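Local coordinates for phosphoserine phosphatase (Homo sapiens, PDB 6HYY), which catalyses the magnesium-dependent hydrolysis of L-phosphoserine to serine and phosphate, the last step of the phosphorylated route to serine, at residues 53-56 / 57-61; 4-7 / 8-11; 197-200 / 201-205; 68-71 / 72-76. All coordinates share one frame; numbering follows the deposited sequence.

Interaction 1 (53-56 / 57-61); sequences PFKA and ALTER
The Glu60 side chain runs past the carbonyl oxygen of Ala56, one turn back on helix 54-65. Glu60 CB is 3.6 Å from Ala56 O, and Glu60 CG, held beside the backbone N (chi1 -63°), is closer still, at 3.2 Å. From there the chain runs extended: Glu60 CD passes Ala56 O at 3.4 Å, and the nearer carboxylate oxygen, Glu60 OE2, is 3.7 Å from it. Ala56 O itself accepts the helical bond from Glu60 N. Replacing Glu60 by an alanine would probably open a gap beside Ala56 O and leave Met43 and Arg46 of helix 37-46 without the chain they touch. Lys55 O is gripped twice, by Thr59 N and Thr59 OG1, each at 2.9 Å and from opposite faces of the carbonyl plane. Arg61 bends at chi3 (-73°), and Arg61 NE donates to Ala57 O at 3.0 Å from above that carbonyl's plane. The Arg61 guanidinium stands at 90° to the Phe54 ring, with Arg61 NH2 3.6 Å from Phe54 CE1, and the bonds of NE and NH1 hold it there. Phe54 also meets Leu58 through apolar contact and lies about 4 Å from the bound serine at nearest atoms. The helix is part of what is probably the helical cap of this haloacid dehalogenase fold: Arg61 NH1 is hydrogen-bonded to Thr44 OG1 on helix 37-46, while Leu58 touches Phe142 of strand 139-142 and Asn129 of strand 126-133.

Interaction 2 (4-7 / 8-11); sequences RKLF and YSAD
Leu6 and Ser9 mark a change in backbone pattern near the end of helix 2-8. Ser9 N bonds Leu6 O at 3.0 Å, three residues back, approaching from well above the carbonyl plane, and its second bond, to Lys5 O, is weak. Ala10 N repeats the three-residue spacing with a weak bond to Phe7 O of 3.4 Å. The chain thus tightens from the usual four-residue helical spacing before it runs on toward strand 12-16. The Ser9 hydroxyl strengthens the turn: Ser9 OG donates to Leu6 O at 2.7 Å, so two donors of one residue grip the same oxygen. That reach depends on chi1 (70°), which sets OG between the backbone N and the carbonyl carbon, within bonding distance of Leu6 O.

The two aromatic side chains leave neighbouring positions and meet at the Phe7 edge. Tyr8 CE2 lies near the plane of the Phe7 ring, 3.8 Å from Phe7 CD2, in an apolar contact. Tyr8 CG, turned beside its backbone N (chi1 -76°), lets its ring cross that of Phe7 obliquely. Ala10 CB adds a smaller contact, 3.5 Å from Phe7 O.

Ser9 OG is also bonded to Lys169 NZ, and both carboxylate oxygens of Asp11 take backbone N-H groups, those of Lys168 and Lys169. In the Rossmann-like core, Phe7 touches Leu90 and Leu94 of helix 87-96 and also Ile173 and Ile190 of strands 170-174 and 188-192, while Leu6 and Ala10 touch Ile171.

Interaction 3 (197-200 / 201-205); sequences IRQQ and VKDNA
Ile197, just ahead of helix 199-204, meets Lys202 within it; this helix is the helical limb of the beta-alpha-beta unit formed with strands 188-192 and 207-209 in this Rossmann-like fold. Ile197 CG2 is 3.9 Å from Lys202 CD, an aliphatic contact made possible by the extended lysine chain. Arg198 follows at the N-cap: its O accepts from Lys202 N at 3.1 Å and weakly from Val201 N. Its CB lies near CG2 of Val201, which is buried and touches Phe189 and Tyr208 of the flanking strands. In the conformer described, Arg198 NE forms a salt bridge with Asp175, a ligand of the magnesium ion. Two conformers are modelled, so this link to the active site may be partial.

Gln199 bends at chi2 (63°) and thereby turns its amide back toward Asp203, with amide and carboxylate planes 62° apart. Gln199 NE2 donates to Asp203 OD1 at 2.5 Å, a very short bond whose exact geometry is doubtful. The backbone bond from Asp203 N to Gln199 O, 2.8 Å, joins the same two residues. Most of the contact residues are exposed.

Gln200 finishes the first segment with a carbonyl taken by Asn204. The Asn204 backbone N reaches that oxygen only weakly, but Asn204 ND2 bonds Gln200 O at 2.9 Å, almost straight, in the carbonyl plane on a lone pair and within 5° of the asparagine amide plane.

Interaction 4 (68-71 / 72-76); sequences SREQ and VQRLI
Arg69 and Gln73 are joined through two waters, although their side chains lie close enough to touch. The pair spans the first turn and the start of the second of helix 69-78, whose start is closed by a capping box between Ser68 and Gln71. Arg69 NH1 is 3.0 Å from Gln73 NE2, yet both are donors and form no bond. Instead, one water lies at the guanidinium edge, accepts from Arg69 NH1 at 2.9 Å and donates to Gln73 OE1. A second accepts from Gln73 NE2 at 3.1 Å and only weakly from Arg69 NH2.

In the box, Gln71 N donates to Ser68 OG at 3.1 Å. In return, Gln71 CG lies beside the backbone N (chi1 -74°) and the chain runs extended toward the helix start, where Gln71 OE1 takes Ser68 N at 3.0 Å, nearly straight (175°) and on a lone pair. With an alanine at Gln71, Ser68 N would probably lose its acceptor and the Arg74 guanidinium the chain it lies against.

Val72 and Leu75 are buried, touching Leu30 of helix 26-33; Val72 also meets Ser110, and Leu75 Ile111, of helix 109-116. Arg74, bent at chi3, reaches Glu70 and Gln71. Arg74 NH1 makes a long salt bridge of 3.9 Å to Glu70 OE2, with the planes of the two groups 66° apart; Gln71 CA lies over one guanidinium face, and Arg74 NH2 is 3.6 Å from Gln71 CG.

Overall arrangement
All four are contacts within a helix or at its end, and none lies deep in the core. Interaction 3 is a surface contact, whereas interactions 1, 2 and 4 are partly buried. Interactions 1 and 4 occupy successive helices, 54-65 and 69-78, with centres about 21 Å apart, on the side opposite interaction 2 with respect to the chain's centre. Interactions 2 and 3 belong to the sheet-bearing part, and both reach strand 188-192. Chemistry follows place: interaction 1 puts an aromatic ring near the bound serine, interaction 2 buries one against strands, interaction 3 pairs amides with carbonyl and carboxylate, and interaction 4 combines capping with water-bridged polar chains.

Interaction 1 (53-56 / 57-61)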
loop_
_atom_site.group_PDB
_atom_site.type_symbol
_atom_site.label_atom_id
_atom_site.label_comp_id
_atom_site.label_asym_id
_atom_site.label_seq_id
_atom_site.Cartn_x
_atom_site.Cartn_y
_atom_site.Cartn_z
ATOM N N PRO A 53 13.786 0.511 12.252
ATOM C CA PRO A 53 14.134 0.678 10.833
ATOM C C PRO A 53 13.457 -0.382 9.980
ATOM O O PRO A 53 13.476 -1.571 10.307
ATOM C CB PRO A 53 15.660 0.531 10.821
ATOM C CG PRO A 53 16.086 0.853 12.222
ATOM C CD PRO A 53 14.982 0.353 13.100
ATOM N N PHE A 54 12.853 0.060 8.871
ATOM C CA PHE A 54 11.974 -0.831 8.120
ATOM C C PHE A 54 12.740 -1.986 7.488
ATOM O O PHE A 54 12.263 -3.128 7.506
ATOM C CB PHE A 54 11.204 -0.061 7.044
ATOM C CG PHE A 54 10.200 -0.908 6.321
ATOM C CD1 PHE A 54 9.007 -1.258 6.937
ATOM C CD2 PHE A 54 10.458 -1.386 5.044
ATOM C CE1 PHE A 54 8.081 -2.051 6.289
ATOM C CE2 PHE A 54 9.534 -2.182 4.389
ATOM C CZ PHE A 54 8.349 -2.514 5.013
ATOM N N LYS A 55 13.909 -1.713 6.901
ATOM C CA LYS A 55 14.649 -2.767 6.213
ATOM C C LYS A 55 14.998 -3.901 7.167
ATOM O O LYS A 55 14.848 -5.080 6.825
ATOM C CB LYS A 55 15.916 -2.198 5.567
ATOM C CG LYS A 55 16.669 -3.208 4.715
ATOM C CD LYS A 55 17.985 -2.649 4.186
ATOM C CE LYS A 55 17.758 -1.549 3.157
ATOM N NZ LYS A 55 19.001 -0.771 2.885
ATOM N N ALA A 56 15.454 -3.557 8.375
ATOM C CA ALA A 56 15.734 -4.572 9.384
ATOM C C ALA A 56 14.473 -5.334 9.772
ATOM O O ALA A 56 14.496 -6.565 9.879
ATOM C CB ALA A 56 16.368 -3.919 10.611
ATOM N N ALA A 57 13.362 -4.622 9.989
ATOM C CA ALA A 57 12.118 -5.291 10.362
ATOM C C ALA A 57 11.624 -6.210 9.251
ATOM O O ALA A 57 11.051 -7.271 9.526
ATOM C CB ALA A 57 11.047 -4.258 10.716
ATOM N N LEU A 58 11.829 -5.816 7.992
ATOM C CA LEU A 58 11.450 -6.668 6.874
ATOM C C LEU A 58 12.322 -7.918 6.816
ATOM O O LEU A 58 11.817 -9.034 6.636
ATOM C CB LEU A 58 11.546 -5.880 5.563
ATOM C CG LEU A 58 10.980 -6.586 4.332
ATOM C CD1 LEU A 58 9.520 -6.941 4.548
ATOM C CD2 LEU A 58 11.162 -5.734 3.077
ATOM N N THR A 59 13.640 -7.744 6.945
ATOM C CA THR A 59 14.552 -8.885 6.915
ATOM C C THR A 59 14.197 -9.899 7.991
ATOM O O THR A 59 14.137 -11.108 7.730
ATOM C CB THR A 59 15.992 -8.401 7.095
ATOM O OG1 THR A 59 16.315 -7.470 6.058
ATOM C CG2 THR A 59 16.961 -9.575 7.036
ATOM N N GLU A 60 13.928 -9.419 9.209
ATOM C CA GLU A 60 13.659 -10.326 10.323
ATOM C C GLU A 60 12.352 -11.087 10.138
ATOM O O GLU A 60 12.267 -12.267 10.493
ATOM C CB GLU A 60 13.639 -9.548 11.636
ATOM C CG GLU A 60 14.957 -8.900 11.980
ATOM C CD GLU A 60 14.802 -7.834 13.042
ATOM O OE1 GLU A 60 15.830 -7.334 13.548
ATOM O OE2 GLU A 60 13.645 -7.496 13.370
ATOM N N ARG A 61 11.315 -10.431 9.610
ATOM C CA ARG A 61 10.059 -11.140 9.390
ATOM C C ARG A 61 10.217 -12.191 8.302
ATOM O O ARG A 61 9.743 -13.321 8.444
ATOM C CB ARG A 61 8.946 -10.153 9.024
ATOM C CG ARG A 61 8.361 -9.394 10.206
ATOM C CD ARG A 61 7.383 -8.306 9.756
ATOM N NE ARG A 61 8.064 -7.158 9.159
ATOM C CZ ARG A 61 7.431 -6.092 8.670
ATOM N NH1 ARG A 61 6.105 -6.035 8.707
ATOM N NH2 ARG A 61 8.113 -5.087 8.138
#

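Interaction 2 (4-7 / 8-11)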
loop_
_atom_site.group_PDB
_atom_site.type_symbol
_atom_site.label_atom_id
_atom_site.label_comp_id
_atom_site.label_asym_id
_atom_site.label_seq_id
_atom_site.Cartn_x
_atom_site.Cartn_y
_atom_site.Cartn_z
ATOM N N ARG A 4 -14.057 16.835 -1.311
ATOM C CA ARG A 4 -14.244 16.457 -2.708
ATOM C C ARG A 4 -13.582 17.449 -3.648
ATOM O O ARG A 4 -13.041 17.054 -4.685
ATOM C CB ARG A 4 -15.727 16.336 -3.021
ATOM C CG ARG A 4 -16.356 15.175 -2.325
ATOM C CD ARG A 4 -17.636 15.582 -1.662
ATOM N NE ARG A 4 -18.390 14.400 -1.270
ATOM C CZ ARG A 4 -18.878 14.203 -0.053
ATOM N NH1 ARG A 4 -18.707 15.120 0.891
ATOM N NH2 ARG A 4 -19.551 13.089 0.216
ATOM N N LYS A 5 -13.621 18.739 -3.309
ATOM C CA LYS A 5 -12.901 19.733 -4.100
ATOM C C LYS A 5 -11.416 19.404 -4.159
ATOM O O LYS A 5 -10.805 19.419 -5.235
ATOM C CB LYS A 5 -13.122 21.125 -3.512
ATOM C CG LYS A 5 -14.552 21.627 -3.608
ATOM C CD LYS A 5 -14.689 23.039 -3.044
ATOM C CE LYS A 5 -13.833 24.050 -3.801
ATOM N NZ LYS A 5 -12.439 24.192 -3.274
ATOM N N LEU A 6 -10.819 19.101 -3.004
ATOM C CA LEU A 6 -9.424 18.669 -2.979
ATOM C C LEU A 6 -9.223 17.421 -3.828
ATOM O O LEU A 6 -8.327 17.367 -4.679
ATOM C CB LEU A 6 -8.982 18.406 -1.539
ATOM C CG LEU A 6 -7.712 17.550 -1.428
ATOM C CD1 LEU A 6 -6.494 18.350 -1.864
ATOM C CD2 LEU A 6 -7.541 16.985 -0.028
ATOM N N PHE A 7 -10.058 16.404 -3.609
ATOM C CA PHE A 7 -9.888 15.131 -4.301
ATOM C C PHE A 7 -9.956 15.312 -5.813
ATOM O O PHE A 7 -9.168 14.709 -6.554
ATOM C CB PHE A 7 -10.946 14.139 -3.809
ATOM C CG PHE A 7 -10.663 12.707 -4.178
ATOM C CD1 PHE A 7 -9.567 12.042 -3.649
ATOM C CD2 PHE A 7 -11.503 12.019 -5.040
ATOM C CE1 PHE A 7 -9.305 10.730 -3.981
ATOM C CE2 PHE A 7 -11.249 10.700 -5.380
ATOM C CZ PHE A 7 -10.145 10.053 -4.845
ATOM N N TYR A 8 -10.845 16.188 -6.285
ATOM C CA TYR A 8 -11.040 16.389 -7.717
ATOM C C TYR A 8 -9.988 17.278 -8.354
ATOM O O TYR A 8 -9.941 17.362 -9.585
ATOM C CB TYR A 8 -12.441 16.950 -7.981
ATOM C CG TYR A 8 -13.442 15.846 -7.850
ATOM C CD1 TYR A 8 -14.260 15.471 -8.904
ATOM C CD2 TYR A 8 -13.503 15.113 -6.678
ATOM C CE1 TYR A 8 -15.140 14.423 -8.756
ATOM C CE2 TYR A 8 -14.350 14.097 -6.521
ATOM C CZ TYR A 8 -15.166 13.747 -7.546
ATOM O OH TYR A 8 -15.987 12.695 -7.303
ATOM N N SER A 9 -9.143 17.929 -7.562
ATOM C CA SER A 9 -8.040 18.709 -8.101
ATOM C C SER A 9 -6.786 17.877 -8.348
ATOM O O SER A 9 -5.821 18.391 -8.923
ATOM C CB SER A 9 -7.704 19.862 -7.151
ATOM O OG SER A 9 -7.118 19.378 -5.956
ATOM N N ALA A 10 -6.772 16.614 -7.935
ATOM C CA ALA A 10 -5.579 15.784 -8.053
ATOM C C ALA A 10 -5.417 15.265 -9.474
ATOM O O ALA A 10 -6.392 14.865 -10.113
ATOM C CB ALA A 10 -5.661 14.602 -7.093
ATOM N N ASP A 11 -4.180 15.241 -9.970
ATOM C CA ASP A 11 -3.950 14.493 -11.201
ATOM C C ASP A 11 -3.267 13.153 -10.965
ATOM O O ASP A 11 -3.166 12.362 -11.905
ATOM C CB ASP A 11 -3.185 15.318 -12.251
ATOM C CG ASP A 11 -1.841 15.795 -11.788
ATOM O OD1 ASP A 11 -1.517 15.710 -10.591
ATOM O OD2 ASP A 11 -1.082 16.288 -12.667
#

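Interaction 3 (197-200 / 201-205)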
loop_
_atom_site.group_PDB
_atom_site.type_symbol
_atom_site.label_atom_id
_atom_site.label_comp_id
_atom_site.label_asym_id
_atom_site.label_seq_id
_atom_site.Cartn_x
_atom_site.Cartn_y
_atom_site.Cartn_z
ATOM N N ILE A 197 -8.776 1.942 12.521
ATOM C CA ILE A 197 -8.509 3.352 12.726
ATOM C C ILE A 197 -7.218 3.465 13.509
ATOM O O ILE A 197 -7.121 2.967 14.630
ATOM C CB ILE A 197 -9.665 4.026 13.478
ATOM C CG1 ILE A 197 -10.918 4.046 12.592
ATOM C CG2 ILE A 197 -9.242 5.408 13.972
ATOM C CD1 ILE A 197 -12.180 4.492 13.309
ATOM N N ARG A 198 -6.225 4.133 12.940
ATOM C CA ARG A 198 -5.032 4.460 13.708
ATOM C C ARG A 198 -5.252 5.855 14.278
ATOM O O ARG A 198 -5.205 6.845 13.550
ATOM C CB ARG A 198 -3.786 4.345 12.837
ATOM C CG ARG A 198 -3.366 2.883 12.656
ATOM C CD ARG A 198 -2.696 2.582 11.329
ATOM N NE ARG A 198 -3.104 1.278 10.806
ATOM C CZ ARG A 198 -2.549 0.117 11.137
ATOM N NH1 ARG A 198 -1.552 0.073 12.000
ATOM N NH2 ARG A 198 -2.998 -1.011 10.604
ATOM N N GLN A 199 -5.560 5.923 15.577
ATOM C CA GLN A 199 -6.041 7.166 16.172
ATOM C C GLN A 199 -5.054 8.310 16.014
ATOM O O GLN A 199 -5.472 9.461 15.863
ATOM C CB GLN A 199 -6.368 6.942 17.656
ATOM C CG GLN A 199 -7.123 8.107 18.308
ATOM C CD GLN A 199 -8.500 8.345 17.693
ATOM O OE1 GLN A 199 -9.190 7.404 17.290
ATOM N NE2 GLN A 199 -8.903 9.611 17.615
ATOM N N GLN A 200 -3.755 8.031 16.016
ATOM C CA GLN A 200 -2.830 9.148 15.869
ATOM C C GLN A 200 -2.931 9.764 14.479
ATOM O O GLN A 200 -2.722 10.975 14.324
ATOM C CB GLN A 200 -1.410 8.709 16.218
ATOM C CG GLN A 200 -0.610 8.040 15.132
ATOM C CD GLN A 200 0.831 7.807 15.568
ATOM O OE1 GLN A 200 1.294 8.378 16.569
ATOM N NE2 GLN A 200 1.539 6.954 14.837
ATOM N N VAL A 201 -3.309 8.975 13.473
ATOM C CA VAL A 201 -3.558 9.550 12.149
ATOM C C VAL A 201 -4.874 10.319 12.141
ATOM O O VAL A 201 -4.949 11.447 11.635
ATOM C CB VAL A 201 -3.529 8.457 11.062
ATOM C CG1 VAL A 201 -3.814 9.057 9.683
ATOM C CG2 VAL A 201 -2.192 7.745 11.062
ATOM N N LYS A 202 -5.928 9.728 12.707
ATOM C CA LYS A 202 -7.227 10.390 12.761
ATOM C C LYS A 202 -7.151 11.713 13.516
ATOM O O LYS A 202 -7.802 12.691 13.135
ATOM C CB LYS A 202 -8.253 9.456 13.407
ATOM C CG LYS A 202 -9.651 10.043 13.511
ATOM C CD LYS A 202 -10.651 9.037 14.045
ATOM C CE LYS A 202 -11.998 9.702 14.301
ATOM N NZ LYS A 202 -12.893 8.871 15.160
ATOM N N ASP A 203 -6.354 11.768 14.584
ATOM C CA ASP A 203 -6.294 12.982 15.388
ATOM C C ASP A 203 -5.520 14.108 14.715
ATOM O O ASP A 203 -5.747 15.278 15.045
ATOM C CB ASP A 203 -5.660 12.687 16.749
ATOM C CG ASP A 203 -6.573 11.915 17.672
ATOM O OD1 ASP A 203 -7.786 11.798 17.392
ATOM O OD2 ASP A 203 -6.070 11.417 18.703
ATOM N N ASN A 204 -4.604 13.798 13.796
ATOM C CA ASN A 204 -3.698 14.811 13.273
ATOM C C ASN A 204 -3.825 15.084 11.782
ATOM O O ASN A 204 -3.265 16.080 11.308
ATOM C CB ASN A 204 -2.248 14.428 13.585
ATOM C CG ASN A 204 -1.941 14.524 15.057
ATOM O OD1 ASN A 204 -1.585 15.591 15.552
ATOM N ND2 ASN A 204 -2.108 13.417 15.776
ATOM N N ALA A 205 -4.517 14.245 11.031
ATOM C CA ALA A 205 -4.672 14.467 9.602
ATOM C C ALA A 205 -5.713 15.551 9.340
ATOM O O ALA A 205 -6.770 15.586 9.974
ATOM C CB ALA A 205 -5.081 13.169 8.901
#

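Interaction 4 (68-71 / 72-76)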
loop_
_atom_site.group_PDB
_atom_site.type_symbol
_atom_site.label_atom_id
_atom_site.label_comp_id
_atom_site.label_asym_id
_atom_site.label_seq_id
_atom_site.Cartn_x
_atom_site.Cartn_y
_atom_site.Cartn_z
ATOM N N SER A 68 8.517 -19.710 0.059
ATOM C CA SER A 68 8.885 -20.263 -1.229
ATOM C C SER A 68 8.013 -19.655 -2.320
ATOM O O SER A 68 6.944 -19.095 -2.059
ATOM C CB SER A 68 8.749 -21.789 -1.218
ATOM O OG SER A 68 7.398 -22.181 -1.363
ATOM N N ARG A 69 8.485 -19.756 -3.563
ATOM C CA ARG A 69 7.692 -19.238 -4.669
ATOM C C ARG A 69 6.340 -19.937 -4.744
ATOM O O ARG A 69 5.313 -19.295 -4.996
ATOM C CB ARG A 69 8.446 -19.375 -5.993
ATOM C CG ARG A 69 7.715 -18.701 -7.144
ATOM C CD ARG A 69 8.486 -18.734 -8.453
ATOM N NE ARG A 69 7.756 -17.991 -9.479
ATOM C CZ ARG A 69 6.762 -18.496 -10.204
ATOM N NH1 ARG A 69 6.383 -19.756 -10.029
ATOM N NH2 ARG A 69 6.145 -17.742 -11.105
ATOM N N GLU A 70 6.318 -21.254 -4.506
ATOM C CA GLU A 70 5.057 -21.991 -4.496
ATOM C C GLU A 70 4.125 -21.508 -3.390
ATOM O O GLU A 70 2.908 -21.471 -3.581
ATOM C CB GLU A 70 5.333 -23.491 -4.350
ATOM C CG GLU A 70 4.100 -24.346 -4.097
ATOM C CD GLU A 70 4.292 -25.795 -4.524
ATOM O OE1 GLU A 70 5.440 -26.184 -4.836
ATOM O OE2 GLU A 70 3.290 -26.541 -4.554
ATOM N N GLN A 71 4.669 -21.121 -2.237
ATOM C CA GLN A 71 3.812 -20.618 -1.167
ATOM C C GLN A 71 3.245 -19.248 -1.518
ATOM O O GLN A 71 2.092 -18.943 -1.194
ATOM C CB GLN A 71 4.581 -20.556 0.148
ATOM C CG GLN A 71 4.808 -21.927 0.780
ATOM C CD GLN A 71 5.712 -21.877 2.000
ATOM O OE1 GLN A 71 6.764 -21.234 1.993
ATOM N NE2 GLN A 71 5.300 -22.558 3.066
ATOM N N VAL A 72 4.041 -18.404 -2.170
ATOM C CA VAL A 72 3.505 -17.125 -2.616
ATOM C C VAL A 72 2.424 -17.356 -3.657
ATOM O O VAL A 72 1.355 -16.734 -3.612
ATOM C CB VAL A 72 4.632 -16.220 -3.146
ATOM C CG1 VAL A 72 4.040 -14.954 -3.745
ATOM C CG2 VAL A 72 5.616 -15.888 -2.034
ATOM N N GLN A 73 2.670 -18.287 -4.590
ATOM C CA GLN A 73 1.667 -18.629 -5.593
ATOM C C GLN A 73 0.385 -19.132 -4.944
ATOM O O GLN A 73 -0.716 -18.811 -5.401
ATOM C CB GLN A 73 2.211 -19.691 -6.548
ATOM C CG GLN A 73 3.310 -19.221 -7.472
ATOM C CD GLN A 73 3.849 -20.346 -8.334
ATOM O OE1 GLN A 73 4.585 -21.213 -7.853
ATOM N NE2 GLN A 73 3.490 -20.338 -9.617
ATOM N N ARG A 74 0.511 -19.929 -3.885
ATOM C CA ARG A 74 -0.679 -20.501 -3.264
ATOM C C ARG A 74 -1.461 -19.437 -2.506
ATOM O O ARG A 74 -2.694 -19.456 -2.499
ATOM C CB ARG A 74 -0.296 -21.659 -2.345
ATOM C CG ARG A 74 -1.483 -22.244 -1.575
ATOM C CD ARG A 74 -1.222 -23.679 -1.125
ATOM N NE ARG A 74 -0.073 -23.784 -0.236
ATOM C CZ ARG A 74 1.137 -24.188 -0.614
ATOM N NH1 ARG A 74 1.367 -24.534 -1.876
ATOM N NH2 ARG A 74 2.121 -24.246 0.273
ATOM N N LEU A 75 -0.758 -18.492 -1.878
ATOM C CA LEU A 75 -1.445 -17.356 -1.271
ATOM C C LEU A 75 -2.303 -16.635 -2.298
ATOM O O LEU A 75 -3.495 -16.404 -2.073
ATOM C CB LEU A 75 -0.427 -16.399 -0.643
ATOM C CG LEU A 75 -1.007 -15.118 -0.040
ATOM C CD1 LEU A 75 -2.088 -15.443 0.973
ATOM C CD2 LEU A 75 0.090 -14.295 0.621
ATOM N N ILE A 76 -1.720 -16.294 -3.450
ATOM C CA ILE A 76 -2.459 -15.560 -4.475
ATOM C C ILE A 76 -3.640 -16.378 -4.992
ATOM O O ILE A 76 -4.725 -15.840 -5.242
ATOM C CB ILE A 76 -1.509 -15.154 -5.615
ATOM C CG1 ILE A 76 -0.447 -14.191 -5.087
ATOM C CG2 ILE A 76 -2.286 -14.537 -6.775
ATOM C CD1 ILE A 76 0.691 -13.972 -6.053
HETATM O O HOH W 1 2.902 -17.669 -10.975
HETATM O O HOH W 2 7.286 -22.052 -8.490
#